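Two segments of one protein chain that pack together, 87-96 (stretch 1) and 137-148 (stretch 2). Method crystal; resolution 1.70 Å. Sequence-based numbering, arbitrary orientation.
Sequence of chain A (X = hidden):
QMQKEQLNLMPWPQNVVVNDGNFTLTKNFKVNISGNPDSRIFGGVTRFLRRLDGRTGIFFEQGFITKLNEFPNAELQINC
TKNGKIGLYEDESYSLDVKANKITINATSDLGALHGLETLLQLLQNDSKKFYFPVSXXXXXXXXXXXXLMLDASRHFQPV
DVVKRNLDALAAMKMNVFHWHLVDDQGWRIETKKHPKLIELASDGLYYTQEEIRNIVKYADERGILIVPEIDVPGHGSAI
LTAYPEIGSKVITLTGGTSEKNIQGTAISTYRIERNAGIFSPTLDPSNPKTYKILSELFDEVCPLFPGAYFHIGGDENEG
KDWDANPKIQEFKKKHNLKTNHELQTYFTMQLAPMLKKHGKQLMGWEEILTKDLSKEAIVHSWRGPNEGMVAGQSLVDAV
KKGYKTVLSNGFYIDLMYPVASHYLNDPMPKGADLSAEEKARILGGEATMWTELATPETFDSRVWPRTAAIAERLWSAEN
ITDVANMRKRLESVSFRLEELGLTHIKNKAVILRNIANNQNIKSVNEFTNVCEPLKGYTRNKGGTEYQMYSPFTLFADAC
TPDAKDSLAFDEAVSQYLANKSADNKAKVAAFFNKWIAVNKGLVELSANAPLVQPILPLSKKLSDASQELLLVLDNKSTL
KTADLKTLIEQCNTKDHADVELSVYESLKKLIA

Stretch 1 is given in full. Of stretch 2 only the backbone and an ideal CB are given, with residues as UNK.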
# COMPACT_ATOMS: atom_id res chain seq x y z
N GLY A 87 23.57 11.65 -11.57
CA GLY A 87 24.70 12.19 -10.87
C GLY A 87 24.35 13.63 -10.61
O GLY A 87 23.21 14.11 -10.89
N LEU A 88 25.36 14.34 -10.13
CA LEU A 88 25.25 15.75 -9.85
C LEU A 88 25.79 16.58 -11.08
O LEU A 88 26.47 16.02 -11.98
CB LEU A 88 26.16 16.06 -8.70
CG LEU A 88 25.92 15.29 -7.42
CD1 LEU A 88 26.87 15.88 -6.37
CD2 LEU A 88 24.47 15.42 -7.03
N TYR A 89 25.42 17.84 -11.08
CA TYR A 89 25.77 18.86 -12.06
C TYR A 89 25.23 18.59 -13.44
O TYR A 89 25.75 19.13 -14.39
CB TYR A 89 27.29 18.98 -12.17
CG TYR A 89 28.02 19.08 -10.87
CD1 TYR A 89 27.96 20.28 -10.13
CD2 TYR A 89 28.89 18.08 -10.47
CE1 TYR A 89 28.60 20.40 -8.92
CE2 TYR A 89 29.61 18.21 -9.21
CZ TYR A 89 29.43 19.36 -8.47
OH TYR A 89 30.18 19.56 -7.27
N GLU A 90 24.21 17.75 -13.61
CA GLU A 90 23.62 17.59 -14.91
C GLU A 90 22.80 18.79 -15.28
O GLU A 90 22.23 19.47 -14.44
CB GLU A 90 22.71 16.37 -14.92
CG GLU A 90 23.38 15.04 -14.86
CD GLU A 90 23.99 14.68 -16.20
OE1 GLU A 90 23.25 14.54 -17.26
OE2 GLU A 90 25.24 14.61 -16.17
N ASP A 91 22.68 19.03 -16.57
CA ASP A 91 21.76 20.02 -17.08
C ASP A 91 20.36 19.42 -17.04
O ASP A 91 20.04 18.47 -17.80
CB ASP A 91 22.12 20.37 -18.57
CG ASP A 91 21.23 21.41 -19.13
OD1 ASP A 91 20.15 21.66 -18.63
OD2 ASP A 91 21.54 22.00 -20.21
N GLU A 92 19.54 19.88 -16.09
CA GLU A 92 18.19 19.34 -15.83
C GLU A 92 17.15 20.30 -16.33
O GLU A 92 15.96 20.20 -15.98
CB GLU A 92 18.01 19.13 -14.29
CG GLU A 92 18.87 18.04 -13.74
CD GLU A 92 18.59 17.90 -12.26
OE1 GLU A 92 17.52 17.30 -11.96
OE2 GLU A 92 19.35 18.45 -11.43
N SER A 93 17.57 21.24 -17.16
CA SER A 93 16.64 22.27 -17.66
C SER A 93 15.66 21.73 -18.70
O SER A 93 15.90 20.70 -19.31
CB SER A 93 17.42 23.42 -18.33
OG SER A 93 18.13 23.07 -19.53
N TYR A 94 14.57 22.48 -18.94
CA TYR A 94 13.62 22.13 -19.98
C TYR A 94 12.80 23.35 -20.26
O TYR A 94 12.77 24.29 -19.42
CB TYR A 94 12.67 20.94 -19.58
CG TYR A 94 11.74 21.31 -18.43
CD1 TYR A 94 12.17 21.22 -17.09
CD2 TYR A 94 10.48 21.84 -18.67
CE1 TYR A 94 11.35 21.65 -16.06
CE2 TYR A 94 9.67 22.26 -17.65
CZ TYR A 94 10.09 22.21 -16.35
OH TYR A 94 9.24 22.75 -15.39
N SER A 95 12.14 23.32 -21.44
CA SER A 95 11.05 24.26 -21.73
C SER A 95 9.80 23.48 -22.11
O SER A 95 9.88 22.35 -22.60
CB SER A 95 11.39 25.24 -22.87
OG SER A 95 11.59 24.49 -24.01
N LEU A 96 8.70 24.04 -21.72
CA LEU A 96 7.39 23.50 -21.94
C LEU A 96 6.53 24.58 -22.55
O LEU A 96 6.33 25.63 -21.99
CB LEU A 96 6.76 23.02 -20.57
CG LEU A 96 5.27 22.69 -20.58
CD1 LEU A 96 5.05 21.54 -21.58
CD2 LEU A 96 4.79 22.28 -19.18
N UNK A 137 4.02 29.37 -21.60
CA UNK A 137 5.40 29.05 -21.86
C UNK A 137 6.14 29.05 -20.55
O UNK A 137 6.03 30.00 -19.78
CB UNK A 137 6.03 30.03 -22.85
N UNK A 138 6.88 27.95 -20.35
CA UNK A 138 7.62 27.75 -19.13
C UNK A 138 9.00 27.40 -19.49
O UNK A 138 9.20 26.53 -20.37
CB UNK A 138 6.99 26.67 -18.24
N UNK A 139 10.01 27.97 -18.83
CA UNK A 139 11.35 27.52 -18.97
C UNK A 139 11.92 27.43 -17.57
O UNK A 139 11.68 28.31 -16.73
CB UNK A 139 12.17 28.44 -19.88
N UNK A 140 12.64 26.33 -17.34
CA UNK A 140 12.90 25.95 -15.93
C UNK A 140 14.20 25.23 -15.77
O UNK A 140 14.76 24.71 -16.72
CB UNK A 140 11.77 25.07 -15.39
N UNK A 141 14.69 25.22 -14.53
CA UNK A 141 15.89 24.55 -14.18
C UNK A 141 15.98 24.65 -12.65
O UNK A 141 15.37 25.52 -12.04
CB UNK A 141 17.10 25.15 -14.89
N UNK A 142 16.80 23.75 -12.04
CA UNK A 142 16.91 23.79 -10.60
C UNK A 142 17.92 24.81 -10.04
O UNK A 142 19.04 24.95 -10.57
CB UNK A 142 17.28 22.39 -10.11
N UNK A 143 17.60 25.36 -8.86
CA UNK A 143 18.54 26.17 -8.13
C UNK A 143 19.71 25.41 -7.58
O UNK A 143 20.88 25.90 -7.69
CB UNK A 143 17.82 26.88 -6.98
N UNK A 144 19.51 24.19 -7.05
CA UNK A 144 20.59 23.38 -6.49
C UNK A 144 20.62 22.07 -7.20
O UNK A 144 19.53 21.53 -7.58
CB UNK A 144 20.43 23.17 -4.98
N UNK A 145 21.81 21.52 -7.28
CA UNK A 145 21.94 20.23 -7.94
C UNK A 145 21.60 18.96 -7.08
O UNK A 145 21.28 17.93 -7.65
CB UNK A 145 23.38 20.11 -8.44
N UNK A 146 21.71 19.06 -5.76
CA UNK A 146 21.46 17.97 -4.81
C UNK A 146 20.16 18.29 -4.14
O UNK A 146 20.09 19.21 -3.38
CB UNK A 146 22.59 17.80 -3.79
N UNK A 147 19.10 17.57 -4.50
CA UNK A 147 17.77 17.82 -3.98
C UNK A 147 17.21 16.46 -3.50
O UNK A 147 16.68 15.66 -4.27
CB UNK A 147 16.87 18.47 -5.04
N UNK A 148 17.42 16.21 -2.19
CA UNK A 148 17.35 14.87 -1.64
C UNK A 148 16.33 14.57 -0.54
O UNK A 148 15.84 15.48 0.18
CB UNK A 148 18.74 14.53 -1.09

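Strand 137-140 runs antiparallel to strand 94-96, and main-chain hydrogen bonds set its register.

Position 137 points its CB away from stretch 1, 4.5 Å from Leu96 O. Almost any strand-forming residue would do. It is Gln137.

Position 138 pairs with Leu96. The bonds Leu96 N to 138 O and 138 N to Leu96 O are both 2.9 Å. Its CB lies on the same face as Leu96 and Tyr94, so Val, Ile or Leu would suit. It is Ile138. Ile138 CB is 4.3 Å from Leu96 CB, and Ile138 CG2 lies 4.2 Å from Tyr94 CE2.

Position 139 lies on the other face, beside Ser95, with the two CA atoms 4.3 Å apart. Stretch 1 offers little there, so many residues are possible. It is Ser139, whose OG is hydrogen-bonded elsewhere in the structure.

Position 140 pairs with Tyr94. Tyr94 N reaches 140 O at 3.2 Å, and 140 N reaches Tyr94 O at 2.9 Å. The ideal CB is only 3.4 Å from Tyr94 OH, so a short polar residue such as Asp, Asn or Ser is favoured. It is Asp140. Asp140 OD2 lies 2.6 Å from Tyr94 OH, a weak hydrogen bond.

Position 141 leaves the strand with an extended backbone. Its CB points sideways, 3.9 Å from Ser93 CB, and many side chains could fit. It is Phe141, whose ring leads away from stretch 1.

Position 142 points toward Glu92, its CB 4.6 Å from Glu92 OE2. Phi of -84° allows proline, though other compact residues could fit. It is Pro142, with CG 3.7 Å from Glu92 OE2.

Positions 143 and 144 have nothing of stretch 1 within 5.5 Å of their CBs, which leaves the choice open. They are Arg143 and Phe144.

Position 145 points toward stretch 1, its CB 4.0 Å from Tyr89 N. That backbone donor suits a short acceptor, as in Ser, Thr, Asp or Asn. It is Thr145. Thr145 OG1 accepts from Tyr89 N at 2.8 Å and donates to the O of a water at 2.7 Å. That water donates to Glu90 O and Glu92 OE2.

Position 146 points sideways, its CB 4.4 Å from Leu88 CD2. An apolar side chain suits. It is Trp146, with CE3 3.8 Å from Leu88 CD2.

Position 147 starts beyond reach, but the Glu92 carboxylate invites Lys or Arg. It is Arg147. Arg147 NH2 to Glu92 OE1 is 2.8 Å and Arg147 NH1 to Glu92 OE2 is 2.9 Å, a two-pronged salt bridge.

Position 148 is out of reach, and its ordinary extended backbone angles allow any residue. It is Gly148.

Stretch 2 (137-148) QISDFPRFTWRG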
# COMPACT_ATOMS: atom_id res chain seq x y z
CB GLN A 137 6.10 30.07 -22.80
CG GLN A 137 5.39 30.23 -24.13
CD GLN A 137 4.34 31.34 -24.04
OE1 GLN A 137 4.64 32.41 -23.52
NE2 GLN A 137 3.09 31.08 -24.48
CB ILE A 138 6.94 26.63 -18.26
CG1 ILE A 138 5.67 27.11 -17.65
CG2 ILE A 138 7.90 26.07 -17.20
CD1 ILE A 138 4.80 26.04 -16.98
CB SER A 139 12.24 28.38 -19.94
OG SER A 139 12.41 29.60 -19.43
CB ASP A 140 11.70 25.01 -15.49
CG ASP A 140 11.45 24.95 -14.00
OD1 ASP A 140 11.98 25.77 -13.22
OD2 ASP A 140 10.63 24.07 -13.62
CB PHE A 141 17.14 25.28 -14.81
CG PHE A 141 17.18 26.80 -14.50
CD1 PHE A 141 16.55 27.70 -15.30
CD2 PHE A 141 17.76 27.27 -13.32
CE1 PHE A 141 16.53 29.06 -14.99
CE2 PHE A 141 17.81 28.63 -13.02
CZ PHE A 141 17.17 29.52 -13.88
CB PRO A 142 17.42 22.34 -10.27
CG PRO A 142 18.19 21.93 -11.47
CD PRO A 142 17.49 22.60 -12.61
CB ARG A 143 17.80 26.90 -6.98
CG ARG A 143 18.68 27.86 -6.18
CD ARG A 143 17.88 28.54 -5.06
NE ARG A 143 18.81 29.31 -4.25
CZ ARG A 143 18.60 29.58 -2.95
NH1 ARG A 143 17.50 29.16 -2.33
NH2 ARG A 143 19.51 30.21 -2.22
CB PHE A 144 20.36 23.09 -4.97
CG PHE A 144 20.42 24.33 -4.11
CD1 PHE A 144 21.65 24.89 -3.80
CD2 PHE A 144 19.26 24.94 -3.61
CE1 PHE A 144 21.70 26.06 -3.02
CE2 PHE A 144 19.34 26.08 -2.83
CZ PHE A 144 20.58 26.62 -2.53
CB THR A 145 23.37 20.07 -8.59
OG1 THR A 145 23.35 19.06 -9.60
CG2 THR A 145 24.44 19.73 -7.58
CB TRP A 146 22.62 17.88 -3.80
CG TRP A 146 22.52 16.73 -2.87
CD1 TRP A 146 21.46 16.43 -2.01
CD2 TRP A 146 23.49 15.71 -2.69
NE1 TRP A 146 21.74 15.28 -1.30
CE2 TRP A 146 22.95 14.78 -1.72
CE3 TRP A 146 24.72 15.44 -3.28
CZ2 TRP A 146 23.67 13.71 -1.28
CZ3 TRP A 146 25.42 14.32 -2.88
CH2 TRP A 146 24.87 13.47 -1.86
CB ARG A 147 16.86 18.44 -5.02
CG ARG A 147 17.51 19.66 -5.67
CD ARG A 147 16.64 20.29 -6.71
NE ARG A 147 16.16 19.37 -7.72
CZ ARG A 147 16.91 18.89 -8.72
NH1 ARG A 147 18.14 19.37 -8.93
NH2 ARG A 147 16.43 18.00 -9.51
O HOH W 1 21.72 19.60 -11.73
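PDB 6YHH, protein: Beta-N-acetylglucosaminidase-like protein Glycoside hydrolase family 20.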